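PtLCIB4 H88A mutant (Phaeodactylum tricornutum, PDB 5B5Z) probably belongs to the zinc-dependent beta-carbonic anhydrases, which interconvert carbon dioxide and bicarbonate. Local coordinates at residues Val35-Lys40 / Arg259-Arg264; Thr64-Gln69 / Met252-Val257; Gly86-Gly91 / Thr222-Glu227; Asp190-Tyr195 / Val207-Ser212. One frame throughout, in Å; residues are numbered along the deposited sequence.

Overall arrangement
From the N terminus, helix 31-43 comes first, and contact 1 (35-40 / 259-264) closes the longest loop when strand 255-264 packs against it. Contact 2 (64-69 / 252-257) lies within that loop and joins helix 65-75 to the start of the same strand. Inside both comes contact 3 (86-91 / 222-227), which sets the loop before helix 91-99 against helix 205-228. Contact 4 (190-195 / 207-212) is the innermost and shortest, linking helices 183-192 and 205-228. The four closures nest without crossing. Arg264 bridges contacts 1 and 3 by a salt bridge to Asp226. Phe87, Phe89 and Met191 pack between contacts 3 and 4.

Contact 1 of 4, residues Val35-Lys40 / Arg259-Arg264; sequences VAMVSK and RRFCIR
Met37 is the first residue of helix segment 35-40 to meet Phe261. CG stands anti to the backbone N (chi1 -179°), and the chain bends only at its last torsion. This lays the methyl CE 4.2 Å from Phe261 CD2, at an oblique angle to the ring. The two side chains run antiparallel alongside each other. Val38 follows and uses both branches. Its CG1 lies 4.0 Å from Phe261 CZ, at the far end of the ring. Its CG2 sits 4.1 Å over one face, nearer the ring's margin than its centre. Phe261 is thus touched by two consecutive residues of the helix, and the contact is wholly apolar. Ser39 turns away from the strand. Its OG bonds back to Val35 O at 2.7 Å, and its own N reaches the same oxygen from the opposite face of the carbonyl plane. That carbonyl therefore accepts two bonds. Helix 31-43 lies here on one side of the mixed sheet, with Val35 packing on helix 65-75. Phe261 also meets the ring of Phe274. Strand 255-264 runs between strands 238-247 and 270-273, and Arg259 and Arg260 form a classic beta bulge opposite Gly242.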
# COMPACT_ATOMS: atom_id res chain seq x y z
N VAL A 35 7.36 -6.48 17.99
CA VAL A 35 6.35 -7.48 17.69
C VAL A 35 6.12 -8.39 18.90
O VAL A 35 4.98 -8.71 19.24
CB VAL A 35 6.73 -8.29 16.46
CG1 VAL A 35 5.74 -9.45 16.24
CG2 VAL A 35 6.74 -7.37 15.24
N ALA A 36 7.21 -8.77 19.57
CA ALA A 36 7.10 -9.59 20.78
C ALA A 36 6.28 -8.88 21.86
O ALA A 36 5.37 -9.46 22.44
CB ALA A 36 8.48 -9.94 21.30
N MET A 37 6.60 -7.61 22.09
CA MET A 37 5.92 -6.83 23.11
C MET A 37 4.44 -6.63 22.80
O MET A 37 3.58 -6.81 23.66
CB MET A 37 6.61 -5.47 23.29
CG MET A 37 5.95 -4.64 24.35
SD MET A 37 6.33 -2.88 24.24
CE MET A 37 5.40 -2.38 22.78
N VAL A 38 4.13 -6.26 21.56
CA VAL A 38 2.75 -5.98 21.20
C VAL A 38 1.90 -7.25 21.24
O VAL A 38 0.78 -7.25 21.76
CB VAL A 38 2.66 -5.32 19.81
CG1 VAL A 38 1.21 -5.26 19.35
CG2 VAL A 38 3.28 -3.92 19.84
N SER A 39 2.43 -8.33 20.68
CA SER A 39 1.66 -9.57 20.59
C SER A 39 1.46 -10.15 21.99
O SER A 39 0.39 -10.65 22.30
CB SER A 39 2.35 -10.59 19.67
OG SER A 39 3.65 -10.92 20.10
N LYS A 40 2.48 -10.05 22.85
CA LYS A 40 2.33 -10.54 24.22
C LYS A 40 1.24 -9.78 24.96
O LYS A 40 0.41 -10.38 25.63
CB LYS A 40 3.65 -10.42 24.99
CG LYS A 40 3.57 -10.92 26.44
CD LYS A 40 4.88 -10.71 27.17
CE LYS A 40 4.94 -11.51 28.46
NZ LYS A 40 6.36 -11.74 28.89
N ARG A 259 4.88 5.62 20.07
CA ARG A 259 4.32 6.84 20.62
C ARG A 259 2.88 6.63 21.12
O ARG A 259 2.42 7.34 22.02
CB ARG A 259 4.36 7.93 19.55
CG ARG A 259 5.73 8.46 19.24
CD ARG A 259 6.21 9.38 20.36
NE ARG A 259 6.87 10.56 19.82
CZ ARG A 259 8.19 10.74 19.81
NH1 ARG A 259 8.98 9.80 20.30
NH2 ARG A 259 8.70 11.83 19.29
N ARG A 260 2.18 5.66 20.54
CA ARG A 260 0.81 5.32 20.89
C ARG A 260 0.66 3.80 20.91
O ARG A 260 1.11 3.11 19.98
CB ARG A 260 -0.20 5.91 19.89
N PHE A 261 0.07 3.27 21.97
CA PHE A 261 -0.25 1.84 22.02
C PHE A 261 -1.47 1.72 22.92
O PHE A 261 -1.37 1.87 24.14
CB PHE A 261 0.92 1.03 22.55
CG PHE A 261 0.67 -0.46 22.56
CD1 PHE A 261 -0.31 -1.02 21.75
CD2 PHE A 261 1.42 -1.28 23.38
CE1 PHE A 261 -0.52 -2.39 21.77
CE2 PHE A 261 1.20 -2.65 23.41
CZ PHE A 261 0.24 -3.20 22.59
N CYS A 262 -2.63 1.49 22.31
CA CYS A 262 -3.89 1.54 23.05
C CYS A 262 -4.96 0.72 22.37
O CYS A 262 -4.78 0.24 21.24
CB CYS A 262 -4.35 2.99 23.22
SG CYS A 262 -4.86 3.82 21.68
N ILE A 263 -6.09 0.55 23.06
CA ILE A 263 -7.22 -0.18 22.54
C ILE A 263 -8.48 0.68 22.65
O ILE A 263 -8.71 1.31 23.68
CB ILE A 263 -7.44 -1.50 23.28
CG1 ILE A 263 -6.20 -2.40 23.18
CG2 ILE A 263 -8.64 -2.23 22.71
CD1 ILE A 263 -6.33 -3.69 23.99
N ARG A 264 -9.25 0.72 21.57
CA ARG A 264 -10.52 1.43 21.54
C ARG A 264 -11.66 0.44 21.35
O ARG A 264 -11.48 -0.60 20.73
CB ARG A 264 -10.53 2.47 20.42
CG ARG A 264 -9.48 3.56 20.57
CD ARG A 264 -9.29 4.32 19.25
NE ARG A 264 -10.57 4.80 18.72
CZ ARG A 264 -10.88 6.08 18.54
NH1 ARG A 264 -10.01 7.03 18.82
NH2 ARG A 264 -12.07 6.40 18.05

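Contact 2 of 4, residues Thr64-Gln69 / Met252-Val257; sequences TRPLEQ and MSDFFV
Ser253 OG gives a hydrogen bond of 2.8 Å to Asp254 O, in the carbonyl plane and on a lone pair. It lies where Asp254 comes up to helix 65-75. Asp254 OD2 comes within 4.3 Å of Pro66 CG, a loose touch without a bond. The carboxylate finds its polar partners elsewhere: OD1 takes the backbone N of Thr248 and OD2 the side-chain amide of Asn247. The closer meeting is at the next residue of the helix, Leu67, with Phe256. With CG anti to the backbone N (chi1 -177°), Leu67 extends CD2 to the ring. This methyl comes obliquely to the CD2-CE2 bond of Phe256, 3.7 Å from its CD2. The two side chains cross at about a right angle. Arg65 points away from the strand. Its NE binds Glu68 OE1 in a 2.9 Å salt bridge, meeting the oxygen from above the carboxylate plane. Its NH2 also bonds His78 O of the second subunit. Thr64 OG1 has two hydrogen-bond partners, the carbonyls of Asp61 and of the zinc ligand Cys59. Leu67 and Phe256 both pack on Leu34 of helix 31-43 and on Gln245 of strand 238-247, so the contact sits where two helices meet the sheet.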
# COMPACT_ATOMS: atom_id res chain seq x y z
N THR A 64 9.90 0.13 4.09
CA THR A 64 9.01 -0.03 5.22
C THR A 64 8.44 -1.46 5.29
O THR A 64 7.86 -1.85 6.30
CB THR A 64 7.85 1.00 5.20
OG1 THR A 64 7.01 0.72 4.08
CG2 THR A 64 8.39 2.43 5.08
N ARG A 65 8.64 -2.24 4.23
CA ARG A 65 8.09 -3.60 4.18
C ARG A 65 8.50 -4.56 5.32
O ARG A 65 7.67 -5.37 5.73
CB ARG A 65 8.45 -4.28 2.84
CG ARG A 65 7.94 -3.57 1.55
CD ARG A 65 6.43 -3.64 1.33
NE ARG A 65 5.73 -2.58 2.03
CZ ARG A 65 5.63 -1.33 1.57
NH1 ARG A 65 4.98 -0.42 2.29
NH2 ARG A 65 6.17 -0.99 0.40
N PRO A 66 9.75 -4.48 5.84
CA PRO A 66 10.08 -5.45 6.90
C PRO A 66 9.17 -5.42 8.13
O PRO A 66 8.90 -6.46 8.72
CB PRO A 66 11.51 -5.04 7.29
CG PRO A 66 12.07 -4.47 6.04
CD PRO A 66 10.93 -3.70 5.44
N LEU A 67 8.68 -4.24 8.49
CA LEU A 67 7.78 -4.11 9.63
C LEU A 67 6.44 -4.80 9.37
O LEU A 67 5.90 -5.48 10.24
CB LEU A 67 7.57 -2.63 9.95
CG LEU A 67 6.70 -2.31 11.17
CD1 LEU A 67 7.23 -2.99 12.41
CD2 LEU A 67 6.57 -0.81 11.38
N GLU A 68 5.92 -4.65 8.16
CA GLU A 68 4.69 -5.33 7.76
C GLU A 68 4.88 -6.83 7.77
O GLU A 68 3.99 -7.57 8.21
CB GLU A 68 4.24 -4.87 6.38
CG GLU A 68 3.99 -3.38 6.30
CD GLU A 68 3.44 -2.95 4.96
OE1 GLU A 68 3.84 -3.57 3.94
OE2 GLU A 68 2.59 -2.03 4.93
N GLN A 69 6.02 -7.29 7.26
CA GLN A 69 6.32 -8.72 7.23
C GLN A 69 6.44 -9.29 8.64
O GLN A 69 5.94 -10.38 8.91
CB GLN A 69 7.61 -8.98 6.45
CG GLN A 69 7.45 -8.77 4.95
CD GLN A 69 8.77 -8.90 4.21
OE1 GLN A 69 9.80 -9.22 4.81
NE2 GLN A 69 8.74 -8.68 2.90
N MET A 252 21.74 -4.54 9.82
CA MET A 252 21.25 -4.11 11.12
C MET A 252 19.74 -4.32 11.23
O MET A 252 19.06 -4.31 10.22
CB MET A 252 21.59 -2.64 11.32
CG MET A 252 21.97 -2.23 12.71
SD MET A 252 22.60 -0.55 12.67
CE MET A 252 23.55 -0.56 11.17
N SER A 253 19.23 -4.50 12.45
CA SER A 253 17.78 -4.48 12.65
C SER A 253 17.21 -3.07 12.42
O SER A 253 17.87 -2.07 12.69
CB SER A 253 17.41 -4.94 14.06
OG SER A 253 15.99 -4.98 14.21
N ASP A 254 15.99 -3.02 11.92
CA ASP A 254 15.23 -1.77 11.92
C ASP A 254 14.72 -1.54 13.33
O ASP A 254 14.67 -2.46 14.15
CB ASP A 254 14.07 -1.84 10.94
CG ASP A 254 14.46 -1.46 9.53
OD1 ASP A 254 15.66 -1.23 9.23
OD2 ASP A 254 13.54 -1.42 8.68
N PHE A 255 14.32 -0.30 13.62
CA PHE A 255 13.79 0.06 14.92
C PHE A 255 12.44 0.74 14.79
O PHE A 255 12.04 1.18 13.70
CB PHE A 255 14.76 0.98 15.68
CG PHE A 255 16.00 0.27 16.18
CD1 PHE A 255 17.01 -0.08 15.30
CD2 PHE A 255 16.13 -0.05 17.52
CE1 PHE A 255 18.15 -0.75 15.75
CE2 PHE A 255 17.27 -0.71 17.99
CZ PHE A 255 18.27 -1.06 17.10
N PHE A 256 11.73 0.81 15.90
CA PHE A 256 10.47 1.52 15.97
C PHE A 256 10.36 2.24 17.30
O PHE A 256 10.68 1.68 18.35
CB PHE A 256 9.30 0.52 15.78
CG PHE A 256 7.96 1.18 15.47
CD1 PHE A 256 7.09 1.57 16.49
CD2 PHE A 256 7.58 1.40 14.14
CE1 PHE A 256 5.86 2.16 16.20
CE2 PHE A 256 6.34 1.99 13.85
CZ PHE A 256 5.49 2.38 14.88
N VAL A 257 9.93 3.50 17.23
CA VAL A 257 9.67 4.30 18.41
C VAL A 257 8.18 4.35 18.67
O VAL A 257 7.45 5.00 17.94
CB VAL A 257 10.18 5.74 18.22
CG1 VAL A 257 10.08 6.55 19.53
CG2 VAL A 257 11.60 5.72 17.66

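Contact 3 of 4, residues Gly86-Gly91 / Thr222-Glu227; sequences GFPFGG and TRILDE
Ile224 reaches Pro88 and Gly91 through an extended arm. CG1 is anti to the carbonyl carbon (chi1 -70°), and CD1 continues the chain outward (chi2 168°). The end methyl CD1 therefore arrives at the pyrrolidine ring, 3.6 Å from Pro88 CG and 3.7 Å from Pro88 CB. The same methyl lies 4.1 Å from Gly91 CA. The other branch, CG2, stands anti to the backbone N and comes 4.2 Å from Gly91 O. One isoleucine thus touches two points of the loop, and no hydrogen bond crosses the contact. The loop is folded by its own backbone. Pro88 is the centre of an inverse gamma turn, in which Phe89 N bonds Phe87 O at 2.8 Å. A type I beta turn follows from Pro88 to Gly91, with Gly91 N 3.0 Å from Pro88 O. Gly91 has a positive phi of 63°, a conformation that glycine adopts easily. Around this site Pro88 also packs on Leu220 and Val221, so the ring lies along one side of helix 205-228. Ile224 further meets Leu92 and Phe95 of helix 91-99, and Leu181 of the second subunit. The side chain of Pro88 is about 13 Å from the zinc ion, so the contact does not reach the metal. This is hydrophobic packing of a turn against a helix, at the subunit interface. It joins the turns leading into helix 91-99 to the later part of helix 205-228.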
# COMPACT_ATOMS: atom_id res chain seq x y z
N GLY A 86 3.35 7.62 4.73
CA GLY A 86 2.63 6.81 5.70
C GLY A 86 1.28 7.33 6.17
O GLY A 86 0.65 6.74 7.04
N PHE A 87 0.82 8.45 5.60
CA PHE A 87 -0.53 8.94 5.91
C PHE A 87 -1.61 7.95 5.47
O PHE A 87 -1.45 7.29 4.46
CB PHE A 87 -0.77 10.29 5.25
CG PHE A 87 -0.01 11.40 5.92
CD1 PHE A 87 -0.55 12.06 7.01
CD2 PHE A 87 1.24 11.77 5.46
CE1 PHE A 87 0.16 13.08 7.63
CE2 PHE A 87 1.95 12.78 6.08
CZ PHE A 87 1.41 13.44 7.16
N PRO A 88 -2.71 7.86 6.25
CA PRO A 88 -3.80 6.92 5.98
C PRO A 88 -4.70 7.36 4.82
O PRO A 88 -5.87 7.66 5.01
CB PRO A 88 -4.57 6.88 7.31
CG PRO A 88 -4.33 8.25 7.91
CD PRO A 88 -2.89 8.57 7.53
N PHE A 89 -4.14 7.37 3.62
CA PHE A 89 -4.85 7.86 2.46
C PHE A 89 -6.05 7.00 2.07
O PHE A 89 -6.91 7.47 1.34
CB PHE A 89 -3.87 7.98 1.29
CG PHE A 89 -2.96 9.17 1.41
CD1 PHE A 89 -3.49 10.45 1.38
CD2 PHE A 89 -1.60 9.02 1.58
CE1 PHE A 89 -2.68 11.55 1.50
CE2 PHE A 89 -0.78 10.13 1.70
CZ PHE A 89 -1.32 11.39 1.66
N GLY A 90 -6.13 5.76 2.56
CA GLY A 90 -7.30 4.93 2.33
C GLY A 90 -8.55 5.59 2.90
O GLY A 90 -9.66 5.38 2.42
N GLY A 91 -8.36 6.40 3.94
CA GLY A 91 -9.44 7.22 4.49
C GLY A 91 -10.60 6.44 5.06
O GLY A 91 -10.46 5.29 5.45
N THR A 222 -6.66 9.44 14.30
CA THR A 222 -7.68 9.66 15.32
C THR A 222 -9.00 10.13 14.70
O THR A 222 -10.07 9.63 15.05
CB THR A 222 -7.21 10.67 16.36
OG1 THR A 222 -6.10 10.11 17.09
CG2 THR A 222 -8.35 11.01 17.34
N ARG A 223 -8.93 11.07 13.76
CA ARG A 223 -10.14 11.53 13.08
C ARG A 223 -10.86 10.40 12.34
O ARG A 223 -12.09 10.28 12.41
CB ARG A 223 -9.81 12.67 12.11
CG ARG A 223 -11.04 13.22 11.37
CD ARG A 223 -10.72 14.49 10.60
NE ARG A 223 -10.45 15.60 11.50
CZ ARG A 223 -9.95 16.77 11.11
NH1 ARG A 223 -9.66 16.96 9.83
NH2 ARG A 223 -9.74 17.74 11.99
N ILE A 224 -10.11 9.57 11.62
CA ILE A 224 -10.71 8.47 10.88
C ILE A 224 -11.38 7.47 11.83
O ILE A 224 -12.49 6.98 11.54
CB ILE A 224 -9.64 7.74 10.04
CG1 ILE A 224 -9.20 8.64 8.89
CG2 ILE A 224 -10.20 6.42 9.47
CD1 ILE A 224 -7.94 8.13 8.17
N LEU A 225 -10.72 7.17 12.94
CA LEU A 225 -11.27 6.21 13.90
C LEU A 225 -12.52 6.79 14.56
O LEU A 225 -13.47 6.06 14.81
CB LEU A 225 -10.23 5.83 14.96
CG LEU A 225 -8.95 5.17 14.46
CD1 LEU A 225 -8.05 4.77 15.63
CD2 LEU A 225 -9.27 3.97 13.62
N ASP A 226 -12.52 8.09 14.83
CA ASP A 226 -13.70 8.75 15.41
C ASP A 226 -14.88 8.70 14.44
O ASP A 226 -16.02 8.44 14.84
CB ASP A 226 -13.38 10.20 15.81
CG ASP A 226 -12.43 10.30 17.01
OD1 ASP A 226 -12.18 9.27 17.68
OD2 ASP A 226 -11.93 11.42 17.29
N GLU A 227 -14.61 8.93 13.16
CA GLU A 227 -15.66 8.90 12.13
C GLU A 227 -16.21 7.51 11.84
O GLU A 227 -17.42 7.34 11.69
CB GLU A 227 -15.16 9.49 10.82
CG GLU A 227 -14.78 10.94 10.89
CD GLU A 227 -15.98 11.86 10.84
OE1 GLU A 227 -17.06 11.43 10.35
OE2 GLU A 227 -15.84 13.01 11.29

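Contact 4 of 4, residues Asp190-Tyr195 / Val207-Ser212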
# COMPACT_ATOMS: atom_id res chain seq x y z
N ASP A 190 0.22 19.67 2.48
CA ASP A 190 -0.87 20.29 3.24
C ASP A 190 -0.78 19.96 4.72
O ASP A 190 -0.87 20.85 5.57
CB ASP A 190 -2.23 19.86 2.72
CG ASP A 190 -2.59 20.47 1.38
OD1 ASP A 190 -1.98 21.49 1.00
OD2 ASP A 190 -3.50 19.92 0.72
N MET A 191 -0.61 18.68 5.04
CA MET A 191 -0.61 18.29 6.43
C MET A 191 0.68 18.67 7.18
O MET A 191 0.69 18.76 8.41
CB MET A 191 -0.92 16.80 6.54
CG MET A 191 -2.41 16.56 6.30
SD MET A 191 -2.98 14.87 6.45
CE MET A 191 -2.78 14.26 4.77
N LEU A 192 1.74 18.95 6.43
CA LEU A 192 3.01 19.36 7.03
C LEU A 192 3.12 20.87 7.18
O LEU A 192 3.98 21.37 7.92
CB LEU A 192 4.17 18.84 6.18
CG LEU A 192 5.42 18.30 6.87
CD1 LEU A 192 5.07 17.58 8.17
CD2 LEU A 192 6.12 17.35 5.91
N ARG A 193 2.26 21.60 6.48
CA ARG A 193 2.30 23.06 6.51
C ARG A 193 2.20 23.65 7.93
O ARG A 193 2.92 24.60 8.24
CB ARG A 193 1.21 23.64 5.60
CG ARG A 193 1.40 25.12 5.29
CD ARG A 193 0.65 25.55 4.02
NE ARG A 193 1.20 24.94 2.81
CZ ARG A 193 0.53 24.08 2.04
NH1 ARG A 193 -0.71 23.73 2.36
NH2 ARG A 193 1.11 23.57 0.96
N PRO A 194 1.34 23.08 8.81
CA PRO A 194 1.33 23.62 10.17
C PRO A 194 2.65 23.51 10.93
O PRO A 194 2.86 24.23 11.91
CB PRO A 194 0.26 22.77 10.87
CG PRO A 194 -0.65 22.38 9.79
CD PRO A 194 0.21 22.16 8.58
N TYR A 195 3.53 22.62 10.47
CA TYR A 195 4.80 22.37 11.15
C TYR A 195 5.98 23.13 10.53
O TYR A 195 7.13 22.86 10.84
CB TYR A 195 5.11 20.87 11.14
CG TYR A 195 4.02 20.06 11.79
CD1 TYR A 195 2.91 19.64 11.08
CD2 TYR A 195 4.10 19.73 13.14
CE1 TYR A 195 1.90 18.92 11.68
CE2 TYR A 195 3.09 19.01 13.76
CZ TYR A 195 2.00 18.61 13.02
OH TYR A 195 1.00 17.89 13.63
N VAL A 207 16.00 14.86 11.75
CA VAL A 207 15.63 14.06 12.92
C VAL A 207 14.32 14.58 13.49
O VAL A 207 13.59 13.85 14.15
CB VAL A 207 16.77 14.05 13.99
CG1 VAL A 207 16.82 15.37 14.77
CG2 VAL A 207 16.60 12.87 14.94
N THR A 208 14.00 15.84 13.22
CA THR A 208 12.75 16.42 13.68
C THR A 208 11.57 16.05 12.76
O THR A 208 10.45 15.83 13.23
CB THR A 208 12.88 17.95 13.79
OG1 THR A 208 13.87 18.23 14.78
CG2 THR A 208 11.57 18.60 14.19
N LEU A 209 11.85 15.98 11.46
CA LEU A 209 10.81 15.75 10.45
C LEU A 209 9.93 14.51 10.72
O LEU A 209 8.72 14.64 10.68
CB LEU A 209 11.43 15.67 9.06
CG LEU A 209 10.49 15.35 7.89
CD1 LEU A 209 9.36 16.34 7.74
CD2 LEU A 209 11.32 15.25 6.62
N PRO A 210 10.53 13.32 11.00
CA PRO A 210 9.63 12.17 11.26
C PRO A 210 8.74 12.34 12.48
O PRO A 210 7.66 11.74 12.55
CB PRO A 210 10.60 11.00 11.48
CG PRO A 210 11.94 11.67 11.81
CD PRO A 210 11.94 12.90 10.95
N VAL A 211 9.16 13.16 13.43
CA VAL A 211 8.31 13.40 14.58
C VAL A 211 7.12 14.27 14.20
O VAL A 211 5.99 13.99 14.59
CB VAL A 211 9.09 14.03 15.74
CG1 VAL A 211 8.16 14.32 16.90
CG2 VAL A 211 10.20 13.12 16.18
N SER A 212 7.36 15.32 13.41
CA SER A 212 6.28 16.15 12.90
C SER A 212 5.31 15.35 12.02
O SER A 212 4.11 15.51 12.10
CB SER A 212 6.84 17.33 12.10
OG SER A 212 7.68 18.13 12.92
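The ring of Tyr195 has Ser212 O over one face, 3.8 Å from the ring plane and closer to the rim than to the middle. The carbonyl oxygens of Met191 and Leu192 lie at the ring edge, in its plane. The other flat group is the guanidinium of Arg193, within 190-195. Asp190 OD1 lies in plane at its edge, and Arg193 NH1 bonds it at 2.9 Å on the anti side, somewhat out of the carboxylate plane, with an N-H...O angle of 165°. Ser212 also meets Tyr195 with its side chain. Its CB is 3.8 Å from Tyr195 CD2, and OG is 3.9 Å from the same carbon. Tyr195 has CG anti to the carbonyl carbon (chi1 -58°), which sets the ring beside the serine. Leu192 CD2 meets Leu209 CD1 at 3.9 Å, and their side chains cross at about a right angle. Helix 205-228 is kinked here. Pro210 has no N-H to offer, and Val211 N makes only a weak bond to Thr208 O. Leu209 also packs on Ala142, Val143 and Ala146 of helix 140-154, which begins just after the zinc ligand Cys139. Its side chain is about 9 Å from the zinc ion. Leu199 of helix 196-201 touches Leu192, Leu209 and Ser212. Tyr195 sits at the N-cap position of that helix. Its hydroxyl bonds Asp215 and Lys219, both further along helix 205-228. No hydrogen bond joins 190-195 to 207-212. The leucine methyls, Ser212 CB and the Ser212 carbonyl over the phenol ring carry the contact, which thus rests on van der Waals packing.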